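Local coordinates for protein positive phenol-degradative gene regulator (Ralstonia sp. E2, PDB 5FRY) that senses phenols through its N-terminal domain, which binds a dimethylphenol and zinc, and activates transcription, probably by binding ATP and DNA, at residues A[21-26]-A[30-35]; A[66-71]-A[199-204]. All blocks are in the same frame, centred on the assembly; numbering follows the deposited sequence.

Contact 1: residues A[21-26]-A[30-35]; sequences RRLRFA and GSIWLG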
# COMPACT_ATOMS: atom_id res chain seq x y z
N ARG A 21 3.16 20.05 -3.81
CA ARG A 21 3.75 20.77 -2.68
C ARG A 21 3.37 20.18 -1.32
O ARG A 21 3.94 20.55 -0.29
CB ARG A 21 3.34 22.25 -2.72
CG ARG A 21 3.90 23.05 -3.88
CD ARG A 21 3.38 24.49 -3.85
NE ARG A 21 3.71 25.18 -2.59
CZ ARG A 21 3.30 26.41 -2.28
NH1 ARG A 21 2.55 27.09 -3.13
NH2 ARG A 21 3.65 26.96 -1.13
N ARG A 22 2.39 19.28 -1.31
CA ARG A 22 1.90 18.69 -0.06
C ARG A 22 2.47 17.29 0.15
O ARG A 22 2.18 16.64 1.16
CB ARG A 22 0.38 18.66 -0.08
CG ARG A 22 -0.22 20.04 -0.26
CD ARG A 22 -1.68 20.03 0.08
NE ARG A 22 -2.08 21.23 0.82
CZ ARG A 22 -1.60 21.56 2.01
NH1 ARG A 22 -0.68 20.79 2.60
NH2 ARG A 22 -2.03 22.67 2.60
N LEU A 23 3.27 16.84 -0.80
CA LEU A 23 3.92 15.53 -0.70
C LEU A 23 5.33 15.75 -0.20
O LEU A 23 6.15 16.38 -0.86
CB LEU A 23 3.91 14.81 -2.05
CG LEU A 23 4.39 13.36 -2.11
CD1 LEU A 23 3.84 12.58 -0.94
CD2 LEU A 23 3.92 12.76 -3.42
N ARG A 24 5.60 15.24 0.99
CA ARG A 24 6.87 15.45 1.65
C ARG A 24 7.59 14.14 1.89
O ARG A 24 7.14 13.31 2.68
CB ARG A 24 6.68 16.18 2.99
CG ARG A 24 8.02 16.50 3.69
CD ARG A 24 7.83 17.03 5.10
NE ARG A 24 8.14 16.01 6.11
CZ ARG A 24 7.22 15.42 6.87
NH1 ARG A 24 5.94 15.74 6.77
NH2 ARG A 24 7.60 14.50 7.75
N PHE A 25 8.70 13.96 1.19
CA PHE A 25 9.55 12.80 1.37
C PHE A 25 10.64 13.08 2.37
O PHE A 25 11.55 13.87 2.12
CB PHE A 25 10.17 12.39 0.05
CG PHE A 25 9.24 11.67 -0.87
CD1 PHE A 25 8.36 12.38 -1.68
CD2 PHE A 25 9.26 10.29 -0.95
CE1 PHE A 25 7.51 11.71 -2.54
CE2 PHE A 25 8.40 9.62 -1.82
CZ PHE A 25 7.53 10.33 -2.61
N ALA A 26 10.58 12.43 3.52
CA ALA A 26 11.63 12.59 4.51
C ALA A 26 12.41 11.29 4.60
O ALA A 26 12.33 10.58 5.60
CB ALA A 26 11.05 12.98 5.86
N GLY A 30 12.47 8.12 7.25
CA GLY A 30 11.80 6.85 7.00
C GLY A 30 10.31 7.09 6.91
O GLY A 30 9.49 6.23 7.22
N SER A 31 9.93 8.29 6.49
CA SER A 31 8.52 8.63 6.46
C SER A 31 8.16 9.31 5.15
O SER A 31 9.04 9.76 4.41
CB SER A 31 8.15 9.52 7.65
OG SER A 31 8.53 10.86 7.41
N ILE A 32 6.86 9.31 4.85
CA ILE A 32 6.30 10.02 3.71
C ILE A 32 4.94 10.56 4.13
O ILE A 32 4.15 9.84 4.74
CB ILE A 32 6.10 9.11 2.48
CG1 ILE A 32 7.41 8.41 2.08
CG2 ILE A 32 5.54 9.90 1.32
CD1 ILE A 32 7.24 7.49 0.93
N TRP A 33 4.66 11.82 3.82
CA TRP A 33 3.40 12.44 4.23
C TRP A 33 2.74 13.11 3.05
O TRP A 33 3.41 13.71 2.22
CB TRP A 33 3.63 13.46 5.36
CG TRP A 33 3.95 12.81 6.66
CD1 TRP A 33 5.14 12.26 7.04
CD2 TRP A 33 3.05 12.63 7.76
NE1 TRP A 33 5.04 11.76 8.31
CE2 TRP A 33 3.77 11.97 8.78
CE3 TRP A 33 1.71 12.96 7.98
CZ2 TRP A 33 3.19 11.63 10.00
CZ3 TRP A 33 1.14 12.63 9.19
CH2 TRP A 33 1.88 11.97 10.20
N LEU A 34 1.43 12.96 2.97
CA LEU A 34 0.64 13.62 1.94
C LEU A 34 -0.38 14.47 2.66
O LEU A 34 -1.29 13.94 3.28
CB LEU A 34 -0.04 12.60 1.02
CG LEU A 34 -1.02 13.13 -0.03
CD1 LEU A 34 -0.35 14.10 -0.96
CD2 LEU A 34 -1.60 11.96 -0.81
N GLY A 35 -0.19 15.78 2.64
CA GLY A 35 -0.94 16.65 3.53
C GLY A 35 -0.61 16.18 4.93
O GLY A 35 0.55 16.06 5.28
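Arg24 and Trp33 face each other as the hydrogen-bonded pair at the middle of two antiparallel strands, bonded both ways through the backbone. Arg24 N gives the shorter, almost straight bond to Trp33 O (2.9 Å, N-H...O 174°), and Trp33 N returns one to Arg24 O at 3.1 Å. Toward the start of the first strand, Gly35 N adds a bond to Arg22 O (2.9 Å); Gly35 itself has positive phi, a conformation that favours glycine. At the other end Ala26 N is bonded to Ser31 O, and Ala26 O receives two weak bonds, from Gly30 N and Ser31 N. Two residues thus oppose Ala26, a G1 beta bulge with Gly30 at positive phi, at the turn end of the hairpin of strands 23-26 and 31-34; strand 37-43 continues the sheet beyond 31-34.

Polar and aromatic groups share one face. The Arg24 chain leaves with CG anti to the backbone N (chi1 -176°) and bends at chi3, which lays the guanidinium beside the Trp33 indole, their planes 23° apart. NH2 of Arg24 comes 3.4 Å from Trp33 CD1, while Arg24 NH1 lies near Trp33 CB and CG. Farther along, Ala26 CB touches Ser31 OG.

The Leu23, Phe25, Ile32 and Leu34 face is apolar. CD1 of Ile32 meets CE2 of Phe25 at 3.7 Å, and its CG2 branch reaches over one ring face, offset toward the rim. That same CG2 packs 3.9 Å from Leu23 CD1. Here the second subunit adds its Leu41 against Leu23 and its Ile104 against Ile32, whereas Leu34 meets Leu101 and Leu81 of its own chain.

Contact 2: residues A[66-71]-A[199-204]; sequences LFMRMG and EAELAL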
# COMPACT_ATOMS: atom_id res chain seq x y z
N LEU A 66 -13.67 -5.66 1.20
CA LEU A 66 -12.46 -5.20 1.89
C LEU A 66 -11.67 -4.16 1.06
O LEU A 66 -11.30 -3.11 1.58
CB LEU A 66 -11.57 -6.39 2.25
CG LEU A 66 -12.08 -7.38 3.32
CD1 LEU A 66 -11.21 -8.62 3.39
CD2 LEU A 66 -12.12 -6.72 4.68
N PHE A 67 -11.43 -4.44 -0.22
CA PHE A 67 -10.71 -3.49 -1.08
C PHE A 67 -11.49 -2.20 -1.37
O PHE A 67 -10.93 -1.10 -1.39
CB PHE A 67 -10.29 -4.17 -2.38
CG PHE A 67 -9.03 -4.97 -2.25
CD1 PHE A 67 -7.79 -4.34 -2.26
CD2 PHE A 67 -9.07 -6.35 -2.05
CE1 PHE A 67 -6.60 -5.08 -2.12
CE2 PHE A 67 -7.89 -7.09 -1.90
CZ PHE A 67 -6.66 -6.46 -1.94
N MET A 68 -12.79 -2.32 -1.60
CA MET A 68 -13.58 -1.11 -1.80
C MET A 68 -13.52 -0.23 -0.56
O MET A 68 -13.33 0.98 -0.66
CB MET A 68 -15.02 -1.45 -2.15
CG MET A 68 -15.17 -2.26 -3.44
SD MET A 68 -16.90 -2.73 -3.68
CE MET A 68 -17.70 -1.18 -3.27
N ARG A 69 -13.66 -0.82 0.62
CA ARG A 69 -13.62 -0.04 1.85
C ARG A 69 -12.23 0.58 2.11
O ARG A 69 -12.14 1.68 2.64
CB ARG A 69 -14.09 -0.88 3.05
CG ARG A 69 -15.58 -1.28 2.97
CD ARG A 69 -16.12 -1.99 4.22
NE ARG A 69 -15.55 -3.31 4.44
CZ ARG A 69 -15.94 -4.43 3.83
NH1 ARG A 69 -16.92 -4.41 2.94
NH2 ARG A 69 -15.35 -5.59 4.11
N MET A 70 -11.16 -0.09 1.67
CA MET A 70 -9.82 0.47 1.83
C MET A 70 -9.69 1.67 0.91
O MET A 70 -9.16 2.72 1.32
CB MET A 70 -8.73 -0.59 1.53
CG MET A 70 -7.37 -0.09 1.85
SD MET A 70 -6.01 -1.32 1.89
CE MET A 70 -6.17 -2.02 0.31
N GLY A 71 -10.21 1.55 -0.31
CA GLY A 71 -10.24 2.65 -1.25
C GLY A 71 -11.01 3.83 -0.69
O GLY A 71 -10.57 4.99 -0.76
N GLU A 199 -28.91 0.84 -3.26
CA GLU A 199 -29.08 0.42 -1.87
C GLU A 199 -28.33 -0.88 -1.61
O GLU A 199 -28.09 -1.25 -0.46
CB GLU A 199 -30.57 0.25 -1.55
CG GLU A 199 -30.91 0.50 -0.09
CD GLU A 199 -30.57 1.91 0.35
OE1 GLU A 199 -30.87 2.86 -0.39
OE2 GLU A 199 -29.99 2.06 1.45
N ALA A 200 -27.96 -1.57 -2.69
CA ALA A 200 -27.23 -2.82 -2.58
C ALA A 200 -25.73 -2.60 -2.72
O ALA A 200 -24.92 -3.36 -2.18
CB ALA A 200 -27.72 -3.81 -3.63
N GLU A 201 -25.35 -1.54 -3.44
CA GLU A 201 -23.94 -1.23 -3.64
C GLU A 201 -23.40 -0.66 -2.33
O GLU A 201 -22.26 -0.92 -1.94
CB GLU A 201 -23.77 -0.24 -4.81
CG GLU A 201 -22.36 0.30 -5.01
CD GLU A 201 -21.48 -0.61 -5.84
OE1 GLU A 201 -21.97 -1.67 -6.28
OE2 GLU A 201 -20.29 -0.25 -6.04
N LEU A 202 -24.26 0.08 -1.64
CA LEU A 202 -23.92 0.74 -0.38
C LEU A 202 -23.50 -0.28 0.66
O LEU A 202 -22.62 -0.01 1.49
CB LEU A 202 -25.11 1.55 0.13
CG LEU A 202 -24.94 2.36 1.42
CD1 LEU A 202 -23.94 3.49 1.21
CD2 LEU A 202 -26.29 2.90 1.89
N ALA A 203 -24.12 -1.45 0.60
CA ALA A 203 -23.87 -2.51 1.56
C ALA A 203 -22.40 -2.96 1.56
O ALA A 203 -21.91 -3.52 2.54
CB ALA A 203 -24.79 -3.69 1.29
N LEU A 204 -21.70 -2.69 0.46
CA LEU A 204 -20.33 -3.17 0.31
C LEU A 204 -19.32 -2.24 0.96
O LEU A 204 -18.14 -2.58 1.11
CB LEU A 204 -19.99 -3.37 -1.17
CG LEU A 204 -20.62 -4.60 -1.83
CD1 LEU A 204 -20.44 -4.55 -3.35
CD2 LEU A 204 -20.01 -5.88 -1.26
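Met68 and Leu204 make the apolar half of this contact, a thioether from a long helix crossing a leucine on a short 3-10 turn near the end of the modelled chain. CE of Met68 lies 3.8 Å from Leu204 CB, and SD sits 4.0 Å from both CB and CD1 of the same leucine, so that the last two atoms of the methionine do the touching. The chain runs extended through chi2 and then bends at chi3 (44°), which turns the methyl toward Leu204. CE also approaches the carboxylate of Glu201, 3.9 Å from OE2, a plain van der Waals contact. Met68 and Glu201 are buried, with Trp152 and Tyr205 also packed on Met68, and Leu171 and Arg173 beside Glu201.

The other half is polar and looser, around the partly exposed Arg69. A single hydrogen bond joins its NH1 to the backbone carbonyl Leu204 O (2.9 Å), but it is bent, with an N-H...O angle of 139°. The donor stands above the carbonyl plane, 46° out of it, while the oxygen lies at the edge of the guanidinium, close to its plane. Arg69 CG, 3.4 Å from Leu204 O, brings the aliphatic part of the side chain to the same carbonyl. A salt bridge from Arg69 NE to Glu53 of the second subunit holds the guanidinium from another direction, so one arginine joins the last modelled part of this sensory domain to the second subunit.

The side chain of Glu201 lies about 8 Å from that of the zinc ligand Glu174. Helix 60-84 receives the 199-204 segment on its Met68 and Arg69 side, while its Leu66 and Phe67 pack on helix 44-58, Phe67 and Met70 on helix 152-166, and strand 170-176 borders Glu201.

From the N terminus, the chain first passes through contact 1, where 21-26 and 30-35 close a tight hairpin with only three residues between them. It then runs through strand 37-43 and helix 44-58 into helix 60-84, where contact 2 opens. That contact closes 127 residues later, after the phenol pocket, the zinc ligands and the four-stranded sheet have been built. The two therefore stand in series, neither enclosing nor crossing the other, with centres about 28 Å apart. Helix 60-84 serves both: Leu81 meets the hairpin, and Met68 and Arg69 meet 199-204. Both contacts also touch the second subunit.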